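Local coordinates for hypothetical protein TTHA0068 (PDB 2CWY) that is of unknown function but belongs to the DUF309 family and folds as a small, single-chain, all-helical protein, at residues Glu34-Leu45 / Arg68-Leu79; Met1-Leu11 / Val20-Trp28. All coordinates share one frame; numbering follows the deposited sequence.

Contact 2 closes before contact 1 opens along the chain, so the two hairpins are in series, and their centres lie about 12 Å apart. Contact 2 pairs the N-terminal arm and helix 5-13 with helix 17-30; contact 1 joins helix 33-53 to the end of helix 59-69 and the loop after it. Helices 17-30 and 33-53, consecutive in the chain, form the seam: Leu24 packs on Val42, and Trp28 makes a cation-pi contact with Arg36. A second bridge comes from Trp5, whose NE1 gives a weak hydrogen bond to Met77 O. The two contacts therefore belong to one continuous helical body rather than to separate domains.

Contact 1 (Glu34-Leu45 / Arg68-Leu79); sequences EERRLLQGVILL and RLEGLPCPLMGL
Arg68 NE donates to Gln40 OE1 over 2.7 Å with an N-H...O angle of 153°; the oxygen lies nearly in the guanidinium plane, whereas the donor stands above the amide plane of Gln40. Arg37 NE donates to the backbone Arg68 O at 2.9 Å, approaching in the carbonyl plane, and Arg37 NH2 adds a weak bond to the same oxygen. A bend at chi3 (55°) in the otherwise extended Arg37 chain turns its guanidinium toward this carbonyl near the end of helix 59-69. Leu72 then lays CD2 over the centre of one guanidinium face, 3.4 Å from Arg37 CZ, which, with the bonds to Arg68 O, is likely to limit how the group turns.

Leu38 carries most of the apolar packing. Its CD1 meets Leu69 CD2 at 3.9 Å, while its CD2 lies alongside Met77, 3.6 Å from CG. The side chain of Met77, a selenomethionine, crosses that of Leu39 at about a right angle, with Met77 SE 4.0 Å from Leu39 CG. Deeper along the helix, Val42 CG2 touches Leu79 CD2 at 3.7 Å. Gly41 has no side chain, and its CA lies 4.1 Å from Leu69 CG; a CB here would probably be forced against Leu69 CD2. Trp81 of helix 81-92 covers Leu38 and Leu69 from outside the pair.

Arg68 is a knob among Arg37, Gln40, Gly41 and Leu44. Beyond it the chain leaves the helix through a type II turn, Leu69-Leu72, with Gly71 at its third position, and folds back over Leu38 of helix 33-53: the exit of an antiparallel helix pair.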
loop_
_atom_site.group_PDB
_atom_site.type_symbol
_atom_site.label_atom_id
_atom_site.label_comp_id
_atom_site.label_asym_id
_atom_site.label_seq_id
_atom_site.Cartn_x
_atom_site.Cartn_y
_atom_site.Cartn_z
ATOM N N GLU A 34 0.555 14.225 -4.124
ATOM C CA GLU A 34 1.496 13.186 -3.702
ATOM C C GLU A 34 0.973 12.279 -2.599
ATOM O O GLU A 34 1.218 11.071 -2.614
ATOM C CB GLU A 34 2.797 13.817 -3.231
ATOM C CG GLU A 34 3.524 14.594 -4.287
ATOM C CD GLU A 34 4.641 15.418 -3.695
ATOM O OE1 GLU A 34 4.348 16.358 -2.927
ATOM O OE2 GLU A 34 5.814 15.128 -3.982
ATOM N N GLU A 35 0.299 12.879 -1.625
ATOM C CA GLU A 35 -0.281 12.134 -0.517
ATOM C C GLU A 35 -1.342 11.154 -1.021
ATOM O O GLU A 35 -1.392 10.002 -0.580
ATOM C CB GLU A 35 -0.899 13.110 0.484
ATOM C CG GLU A 35 0.134 13.922 1.263
ATOM C CD GLU A 35 0.954 14.869 0.386
ATOM O OE1 GLU A 35 2.171 14.983 0.634
ATOM O OE2 GLU A 35 0.395 15.500 -0.542
ATOM N N ARG A 36 -2.184 11.605 -1.950
ATOM C CA ARG A 36 -3.234 10.745 -2.487
ATOM C C ARG A 36 -2.587 9.598 -3.265
ATOM O O ARG A 36 -3.024 8.450 -3.180
ATOM C CB ARG A 36 -4.203 11.546 -3.391
ATOM C CG ARG A 36 -5.570 10.868 -3.619
ATOM C CD ARG A 36 -6.443 11.620 -4.649
ATOM N NE ARG A 36 -7.724 10.951 -4.901
ATOM C CZ ARG A 36 -8.833 11.140 -4.189
ATOM N NH1 ARG A 36 -8.843 11.990 -3.172
ATOM N NH2 ARG A 36 -9.939 10.464 -4.485
ATOM N N ARG A 37 -1.519 9.895 -3.999
ATOM C CA ARG A 37 -0.846 8.852 -4.760
ATOM C C ARG A 37 -0.247 7.813 -3.812
ATOM O O ARG A 37 -0.376 6.602 -4.025
ATOM C CB ARG A 37 0.247 9.471 -5.645
ATOM C CG ARG A 37 -0.300 10.096 -6.931
ATOM C CD ARG A 37 0.768 10.926 -7.622
ATOM N NE ARG A 37 1.976 10.145 -7.867
ATOM C CZ ARG A 37 3.179 10.682 -8.028
ATOM N NH1 ARG A 37 3.325 12.001 -7.970
ATOM N NH2 ARG A 37 4.233 9.902 -8.228
ATOM N N LEU A 38 0.403 8.290 -2.756
ATOM C CA LEU A 38 0.995 7.391 -1.792
ATOM C C LEU A 38 -0.060 6.474 -1.180
ATOM O O LEU A 38 0.134 5.265 -1.108
ATOM C CB LEU A 38 1.681 8.177 -0.685
ATOM C CG LEU A 38 2.122 7.285 0.477
ATOM C CD1 LEU A 38 3.325 6.443 0.053
ATOM C CD2 LEU A 38 2.454 8.132 1.652
ATOM N N LEU A 39 -1.176 7.048 -0.733
ATOM C CA LEU A 39 -2.235 6.242 -0.114
ATOM C C LEU A 39 -2.787 5.185 -1.071
ATOM O O LEU A 39 -2.959 4.019 -0.691
ATOM C CB LEU A 39 -3.351 7.160 0.411
ATOM C CG LEU A 39 -2.908 7.999 1.624
ATOM C CD1 LEU A 39 -3.806 9.211 1.782
ATOM C CD2 LEU A 39 -2.935 7.133 2.887
ATOM N N GLN A 40 -3.038 5.567 -2.317
ATOM C CA GLN A 40 -3.549 4.598 -3.268
ATOM C C GLN A 40 -2.510 3.519 -3.581
ATOM O O GLN A 40 -2.865 2.377 -3.808
ATOM C CB GLN A 40 -3.993 5.276 -4.555
ATOM C CG GLN A 40 -4.928 4.383 -5.361
ATOM C CD GLN A 40 -5.640 5.139 -6.449
ATOM O OE1 GLN A 40 -5.012 5.854 -7.230
ATOM N NE2 GLN A 40 -6.956 4.988 -6.513
ATOM N N GLY A 41 -1.232 3.890 -3.586
ATOM C CA GLY A 41 -0.176 2.928 -3.853
ATOM C C GLY A 41 -0.117 1.871 -2.759
ATOM O O GLY A 41 -0.020 0.678 -3.042
ATOM N N VAL A 42 -0.172 2.305 -1.505
ATOM C CA VAL A 42 -0.144 1.373 -0.373
ATOM C C VAL A 42 -1.407 0.489 -0.418
ATOM O O VAL A 42 -1.351 -0.716 -0.158
ATOM C CB VAL A 42 -0.096 2.135 0.976
ATOM C CG1 VAL A 42 -0.198 1.146 2.152
ATOM C CG2 VAL A 42 1.188 2.931 1.071
ATOM N N ILE A 43 -2.544 1.101 -0.744
ATOM C CA ILE A 43 -3.793 0.366 -0.853
ATOM C C ILE A 43 -3.665 -0.735 -1.919
ATOM O O ILE A 43 -4.103 -1.869 -1.705
ATOM C CB ILE A 43 -4.964 1.319 -1.225
ATOM C CG1 ILE A 43 -5.451 2.064 0.025
ATOM C CG2 ILE A 43 -6.097 0.534 -1.884
ATOM C CD1 ILE A 43 -6.437 3.171 -0.286
ATOM N N LEU A 44 -3.055 -0.402 -3.055
ATOM C CA LEU A 44 -2.902 -1.368 -4.150
ATOM C C LEU A 44 -1.912 -2.489 -3.818
ATOM O O LEU A 44 -2.054 -3.607 -4.309
ATOM C CB LEU A 44 -2.485 -0.634 -5.438
ATOM C CG LEU A 44 -3.581 0.257 -6.055
ATOM C CD1 LEU A 44 -2.972 1.266 -7.050
ATOM C CD2 LEU A 44 -4.598 -0.638 -6.754
ATOM N N LEU A 45 -0.907 -2.193 -2.997
ATOM C CA LEU A 45 0.044 -3.227 -2.588
ATOM C C LEU A 45 -0.704 -4.186 -1.656
ATOM O O LEU A 45 -0.577 -5.413 -1.771
ATOM C CB LEU A 45 1.230 -2.615 -1.839
ATOM C CG LEU A 45 2.118 -1.668 -2.649
ATOM C CD1 LEU A 45 3.284 -1.210 -1.778
ATOM C CD2 LEU A 45 2.635 -2.376 -3.885
ATOM N N ARG A 68 1.722 4.637 -9.295
ATOM C CA ARG A 68 1.368 5.708 -8.376
ATOM C C ARG A 68 2.547 6.171 -7.519
ATOM O O ARG A 68 2.679 7.365 -7.222
ATOM C CB ARG A 68 0.254 5.246 -7.431
ATOM C CG ARG A 68 -0.985 4.657 -8.092
ATOM C CD ARG A 68 -1.979 5.709 -8.533
ATOM N NE ARG A 68 -3.200 5.090 -9.052
ATOM C CZ ARG A 68 -3.276 4.451 -10.217
ATOM N NH1 ARG A 68 -2.202 4.349 -10.990
ATOM N NH2 ARG A 68 -4.423 3.910 -10.604
ATOM N N LEU A 69 3.389 5.227 -7.102
ATOM C CA LEU A 69 4.517 5.537 -6.216
ATOM C C LEU A 69 5.730 6.104 -6.932
ATOM O O LEU A 69 6.576 6.769 -6.328
ATOM C CB LEU A 69 4.916 4.278 -5.437
ATOM C CG LEU A 69 3.793 3.702 -4.562
ATOM C CD1 LEU A 69 4.129 2.293 -4.133
ATOM C CD2 LEU A 69 3.569 4.614 -3.346
ATOM N N GLU A 70 5.800 5.844 -8.227
ATOM C CA GLU A 70 6.913 6.313 -9.035
ATOM C C GLU A 70 7.140 7.810 -8.941
ATOM O O GLU A 70 6.244 8.597 -9.235
ATOM C CB GLU A 70 6.685 5.945 -10.500
ATOM C CG GLU A 70 7.818 6.393 -11.414
ATOM C CD GLU A 70 9.103 5.621 -11.169
ATOM O OE1 GLU A 70 9.551 5.546 -10.002
ATOM O OE2 GLU A 70 9.667 5.090 -12.150
ATOM N N GLY A 71 8.346 8.196 -8.526
ATOM C CA GLY A 71 8.684 9.606 -8.448
ATOM C C GLY A 71 8.336 10.320 -7.158
ATOM O O GLY A 71 8.628 11.509 -7.011
ATOM N N LEU A 72 7.704 9.621 -6.220
ATOM C CA LEU A 72 7.355 10.254 -4.955
ATOM C C LEU A 72 8.582 10.347 -4.060
ATOM O O LEU A 72 9.513 9.538 -4.170
ATOM C CB LEU A 72 6.290 9.440 -4.208
ATOM C CG LEU A 72 4.853 9.399 -4.732
ATOM C CD1 LEU A 72 4.024 8.508 -3.805
ATOM C CD2 LEU A 72 4.261 10.823 -4.791
ATOM N N PRO A 73 8.620 11.354 -3.176
ATOM C CA PRO A 73 9.787 11.427 -2.298
ATOM C C PRO A 73 9.593 10.325 -1.250
ATOM O O PRO A 73 8.471 9.846 -1.067
ATOM C CB PRO A 73 9.683 12.830 -1.702
ATOM C CG PRO A 73 8.221 13.125 -1.745
ATOM C CD PRO A 73 7.796 12.571 -3.072
ATOM N N CYS A 74 10.671 9.903 -0.594
ATOM C CA CYS A 74 10.572 8.873 0.445
ATOM C C CYS A 74 11.512 9.241 1.592
ATOM O O CYS A 74 12.675 9.563 1.366
ATOM C CB CYS A 74 10.949 7.487 -0.108
ATOM S SG CYS A 74 10.679 6.087 1.049
ATOM N N PRO A 75 11.014 9.206 2.839
ATOM C CA PRO A 75 9.634 8.840 3.157
ATOM C C PRO A 75 8.636 9.931 2.799
ATOM O O PRO A 75 9.011 11.038 2.392
ATOM C CB PRO A 75 9.688 8.576 4.657
ATOM C CG PRO A 75 10.722 9.564 5.132
ATOM C CD PRO A 75 11.804 9.401 4.072
ATOM N N LEU A 76 7.357 9.600 2.938
ATOM C CA LEU A 76 6.278 10.540 2.674
ATOM C C LEU A 76 5.175 10.193 3.663
ATOM O O LEU A 76 4.862 9.015 3.873
ATOM C CB LEU A 76 5.774 10.409 1.235
ATOM C CG LEU A 76 4.715 11.418 0.801
ATOM C CD1 LEU A 76 5.280 12.835 0.899
ATOM C CD2 LEU A 76 4.274 11.106 -0.616
HETATM N N MSE A 77 4.607 11.223 4.285
HETATM C CA MSE A 77 3.543 11.052 5.276
HETATM C C MSE A 77 4.020 10.248 6.482
HETATM O O MSE A 77 3.207 9.699 7.218
HETATM C CB MSE A 77 2.327 10.350 4.654
HETATM C CG MSE A 77 1.675 11.086 3.506
HETATM SE SE MSE A 77 -0.092 10.343 3.132
HETATM C CE MSE A 77 -1.061 11.177 4.582
ATOM N N GLY A 78 5.336 10.177 6.672
ATOM C CA GLY A 78 5.901 9.440 7.791
ATOM C C GLY A 78 6.082 7.957 7.513
ATOM O O GLY A 78 6.337 7.173 8.433
ATOM N N LEU A 79 5.974 7.577 6.242
ATOM C CA LEU A 79 6.106 6.182 5.823
ATOM C C LEU A 79 7.272 5.905 4.861
ATOM O O LEU A 79 7.455 6.611 3.872
ATOM C CB LEU A 79 4.810 5.717 5.135
ATOM C CG LEU A 79 4.863 4.313 4.517
ATOM C CD1 LEU A 79 4.975 3.270 5.624
ATOM C CD2 LEU A 79 3.618 4.080 3.672
HETATM O O HOH W 1 6.561 14.097 -6.072
#

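Contact 2 (Met1-Leu11 / Val20-Trp28); sequences MVPDWEEVLGL and VHEVLEPYW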
loop_
_atom_site.group_PDB
_atom_site.type_symbol
_atom_site.label_atom_id
_atom_site.label_comp_id
_atom_site.label_asym_id
_atom_site.label_seq_id
_atom_site.Cartn_x
_atom_site.Cartn_y
_atom_site.Cartn_z
HETATM N N MSE A 1 -5.511 15.100 10.125
HETATM C CA MSE A 1 -5.391 13.644 10.399
HETATM C C MSE A 1 -4.854 12.836 9.225
HETATM O O MSE A 1 -5.349 12.925 8.100
HETATM C CB MSE A 1 -6.743 13.063 10.790
HETATM C CG MSE A 1 -7.178 13.313 12.213
HETATM SE SE MSE A 1 -8.896 12.472 12.407
HETATM C CE MSE A 1 -9.869 13.613 11.170
ATOM N N VAL A 2 -3.834 12.038 9.506
ATOM C CA VAL A 2 -3.230 11.174 8.512
ATOM C C VAL A 2 -3.076 9.841 9.218
ATOM O O VAL A 2 -3.138 9.779 10.445
ATOM C CB VAL A 2 -1.869 11.712 8.060
ATOM C CG1 VAL A 2 -2.058 13.078 7.402
ATOM C CG2 VAL A 2 -0.925 11.819 9.237
ATOM N N PRO A 3 -2.876 8.757 8.466
ATOM C CA PRO A 3 -2.732 7.440 9.096
ATOM C C PRO A 3 -1.660 7.348 10.189
ATOM O O PRO A 3 -0.650 8.040 10.128
ATOM C CB PRO A 3 -2.375 6.527 7.913
ATOM C CG PRO A 3 -2.938 7.239 6.720
ATOM C CD PRO A 3 -2.612 8.680 7.017
ATOM N N ASP A 4 -1.901 6.509 11.195
ATOM C CA ASP A 4 -0.895 6.242 12.222
ATOM C C ASP A 4 -0.253 5.004 11.585
ATOM O O ASP A 4 -0.785 3.903 11.695
ATOM C CB ASP A 4 -1.531 5.841 13.559
ATOM C CG ASP A 4 -0.498 5.381 14.579
ATOM O OD1 ASP A 4 0.533 4.795 14.178
ATOM O OD2 ASP A 4 -0.713 5.592 15.788
ATOM N N TRP A 5 0.873 5.185 10.900
ATOM C CA TRP A 5 1.504 4.067 10.209
ATOM C C TRP A 5 1.938 2.912 11.110
ATOM O O TRP A 5 2.059 1.777 10.655
ATOM C CB TRP A 5 2.664 4.585 9.335
ATOM C CG TRP A 5 2.207 5.472 8.192
ATOM C CD1 TRP A 5 2.486 6.801 8.008
ATOM C CD2 TRP A 5 1.416 5.072 7.057
ATOM N NE1 TRP A 5 1.921 7.246 6.828
ATOM C CE2 TRP A 5 1.261 6.204 6.230
ATOM C CE3 TRP A 5 0.830 3.861 6.662
ATOM C CZ2 TRP A 5 0.540 6.162 5.021
ATOM C CZ3 TRP A 5 0.115 3.818 5.454
ATOM C CH2 TRP A 5 -0.020 4.965 4.655
ATOM N N GLU A 6 2.156 3.182 12.394
ATOM C CA GLU A 6 2.531 2.107 13.297
ATOM C C GLU A 6 1.360 1.129 13.362
ATOM O O GLU A 6 1.542 -0.080 13.316
ATOM C CB GLU A 6 2.849 2.660 14.687
ATOM C CG GLU A 6 3.677 1.710 15.552
ATOM C CD GLU A 6 4.842 1.054 14.794
ATOM O OE1 GLU A 6 5.372 1.662 13.831
ATOM O OE2 GLU A 6 5.239 -0.071 15.173
ATOM N N GLU A 7 0.148 1.661 13.458
ATOM C CA GLU A 7 -1.045 0.821 13.497
ATOM C C GLU A 7 -1.264 0.105 12.170
ATOM O O GLU A 7 -1.578 -1.090 12.136
ATOM C CB GLU A 7 -2.286 1.664 13.795
ATOM C CG GLU A 7 -2.382 2.099 15.231
ATOM C CD GLU A 7 -2.299 0.916 16.173
ATOM O OE1 GLU A 7 -3.145 -0.002 16.043
ATOM O OE2 GLU A 7 -1.385 0.911 17.027
ATOM N N VAL A 8 -1.100 0.839 11.078
ATOM C CA VAL A 8 -1.320 0.270 9.752
ATOM C C VAL A 8 -0.335 -0.848 9.462
ATOM O O VAL A 8 -0.710 -1.905 8.966
ATOM C CB VAL A 8 -1.225 1.360 8.664
ATOM C CG1 VAL A 8 -1.359 0.732 7.277
ATOM C CG2 VAL A 8 -2.323 2.403 8.880
ATOM N N LEU A 9 0.927 -0.623 9.786
ATOM C CA LEU A 9 1.936 -1.649 9.550
ATOM C C LEU A 9 1.695 -2.827 10.496
ATOM O O LEU A 9 2.115 -3.954 10.221
ATOM C CB LEU A 9 3.335 -1.056 9.736
ATOM C CG LEU A 9 3.665 0.015 8.695
ATOM C CD1 LEU A 9 5.042 0.597 8.969
ATOM C CD2 LEU A 9 3.593 -0.596 7.301
ATOM N N GLY A 10 1.007 -2.556 11.603
ATOM C CA GLY A 10 0.673 -3.602 12.554
ATOM C C GLY A 10 -0.306 -4.558 11.894
ATOM O O GLY A 10 -0.169 -5.779 11.997
ATOM N N LEU A 11 -1.303 -4.006 11.209
ATOM C CA LEU A 11 -2.284 -4.829 10.504
ATOM C C LEU A 11 -1.568 -5.626 9.420
ATOM O O LEU A 11 -1.824 -6.821 9.235
ATOM C CB LEU A 11 -3.346 -3.952 9.836
ATOM C CG LEU A 11 -4.231 -3.106 10.749
ATOM C CD1 LEU A 11 -4.945 -2.055 9.901
ATOM C CD2 LEU A 11 -5.238 -3.997 11.480
ATOM N N VAL A 20 -6.049 -3.258 5.874
ATOM C CA VAL A 20 -5.192 -2.121 5.565
ATOM C C VAL A 20 -5.892 -1.288 4.495
ATOM O O VAL A 20 -5.957 -0.057 4.576
ATOM C CB VAL A 20 -3.802 -2.580 5.032
ATOM C CG1 VAL A 20 -3.089 -1.412 4.330
ATOM C CG2 VAL A 20 -2.950 -3.085 6.194
ATOM N N HIS A 21 -6.438 -1.975 3.502
ATOM C CA HIS A 21 -7.141 -1.320 2.412
ATOM C C HIS A 21 -8.339 -0.498 2.924
ATOM O O HIS A 21 -8.507 0.678 2.577
ATOM C CB HIS A 21 -7.573 -2.395 1.402
ATOM C CG HIS A 21 -8.153 -1.845 0.140
ATOM N ND1 HIS A 21 -8.165 -2.557 -1.041
ATOM C CD2 HIS A 21 -8.733 -0.652 -0.133
ATOM C CE1 HIS A 21 -8.724 -1.824 -1.987
ATOM N NE2 HIS A 21 -9.079 -0.663 -1.463
ATOM N N GLU A 22 -9.162 -1.116 3.764
ATOM C CA GLU A 22 -10.336 -0.457 4.333
ATOM C C GLU A 22 -9.989 0.725 5.238
ATOM O O GLU A 22 -10.665 1.751 5.204
ATOM C CB GLU A 22 -11.156 -1.470 5.134
ATOM C CG GLU A 22 -12.523 -0.972 5.545
ATOM C CD GLU A 22 -13.259 -1.975 6.396
ATOM O OE1 GLU A 22 -13.211 -3.182 6.068
ATOM O OE2 GLU A 22 -13.892 -1.554 7.389
ATOM N N VAL A 23 -8.936 0.588 6.043
ATOM C CA VAL A 23 -8.538 1.654 6.955
ATOM C C VAL A 23 -7.983 2.887 6.232
ATOM O O VAL A 23 -8.177 4.013 6.686
ATOM C CB VAL A 23 -7.505 1.122 8.005
ATOM C CG1 VAL A 23 -6.816 2.267 8.735
ATOM C CG2 VAL A 23 -8.230 0.253 9.015
ATOM N N LEU A 24 -7.328 2.675 5.094
ATOM C CA LEU A 24 -6.747 3.785 4.345
ATOM C C LEU A 24 -7.700 4.491 3.380
ATOM O O LEU A 24 -7.425 5.609 2.950
ATOM C CB LEU A 24 -5.516 3.308 3.582
ATOM C CG LEU A 24 -4.339 2.818 4.427
ATOM C CD1 LEU A 24 -3.245 2.334 3.487
ATOM C CD2 LEU A 24 -3.815 3.946 5.313
ATOM N N GLU A 25 -8.812 3.850 3.034
ATOM C CA GLU A 25 -9.752 4.475 2.112
ATOM C C GLU A 25 -10.206 5.889 2.487
ATOM O O GLU A 25 -10.196 6.779 1.633
ATOM C CB GLU A 25 -10.992 3.600 1.909
ATOM C CG GLU A 25 -11.917 4.168 0.851
ATOM C CD GLU A 25 -13.269 3.481 0.815
ATOM O OE1 GLU A 25 -13.649 2.862 1.828
ATOM O OE2 GLU A 25 -13.955 3.572 -0.226
ATOM N N PRO A 26 -10.598 6.124 3.763
ATOM C CA PRO A 26 -11.049 7.455 4.190
ATOM C C PRO A 26 -9.979 8.527 4.016
ATOM O O PRO A 26 -10.295 9.674 3.712
ATOM C CB PRO A 26 -11.415 7.262 5.667
ATOM C CG PRO A 26 -11.621 5.772 5.817
ATOM C CD PRO A 26 -10.590 5.184 4.902
ATOM N N TYR A 27 -8.717 8.144 4.217
ATOM C CA TYR A 27 -7.599 9.075 4.070
ATOM C C TYR A 27 -7.368 9.412 2.603
ATOM O O TYR A 27 -7.152 10.571 2.247
ATOM C CB TYR A 27 -6.334 8.469 4.674
ATOM C CG TYR A 27 -6.457 8.325 6.166
ATOM C CD1 TYR A 27 -6.405 9.449 6.992
ATOM C CD2 TYR A 27 -6.737 7.088 6.750
ATOM C CE1 TYR A 27 -6.637 9.351 8.355
ATOM C CE2 TYR A 27 -6.973 6.975 8.125
ATOM C CZ TYR A 27 -6.927 8.118 8.916
ATOM O OH TYR A 27 -7.217 8.049 10.262
ATOM N N TRP A 28 -7.425 8.390 1.760
ATOM C CA TRP A 28 -7.238 8.571 0.326
ATOM C C TRP A 28 -8.337 9.484 -0.224
ATOM O O TRP A 28 -8.087 10.334 -1.089
ATOM C CB TRP A 28 -7.291 7.213 -0.368
ATOM C CG TRP A 28 -7.392 7.292 -1.874
ATOM C CD1 TRP A 28 -6.389 7.581 -2.758
ATOM C CD2 TRP A 28 -8.570 7.075 -2.661
ATOM N NE1 TRP A 28 -6.872 7.550 -4.051
ATOM C CE2 TRP A 28 -8.206 7.245 -4.016
ATOM C CE3 TRP A 28 -9.900 6.754 -2.350
ATOM C CZ2 TRP A 28 -9.128 7.102 -5.064
ATOM C CZ3 TRP A 28 -10.809 6.612 -3.381
ATOM C CH2 TRP A 28 -10.416 6.787 -4.730
#
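Tyr27 and Pro3 meet because the tyrosine CG stands anti to its own carbonyl carbon (chi1 -67°), which swings the ring off helix 20-28 toward the N-terminal arm. Pro3 CG then sits over the ring face, 4.0 Å from the Tyr27 centroid and 22° off the normal, a CH-pi contact. Met1 O approaches the ring's edge in its plane, 3.8 Å from Tyr27 CD1, so the arm follows both face and rim. An alanine in place of Tyr27 removes the ring under Pro3 CG, and the arm around Met1 would probably be left freer to move.

Leu24 of helix 17-30 touches both the arm, at Pro3, and the start of helix 5-13, at Trp5. Its CD2 is 3.7 Å from Pro3 CG and 3.9 Å from Trp5 CZ3, with its side chain crossing both at about a right angle. A turn later in helix 5-13, and a turn earlier in helix 17-30, Val8 CG1 meets Val20 CG1 at 4.0 Å. Val20 puts its other methyl, CG2, 3.8 Å from Leu11 CB, and Leu11 CD1 reaches Val23 CG2 at 4.1 Å. Every one of these side-chain meetings is apolar.

Asp4 is the N-cap of helix 5-11, its OD1 accepting from Glu7 N and, weakly, from Glu6 N. The partner helix is kinked around Pro26, which has no amide hydrogen to give to the preceding turn. Segment axes approach to 10.1 Å at 151° between N-to-C directions, the near-antiparallel geometry of a helical hairpin, here with its N-terminal arm folded along the second helix.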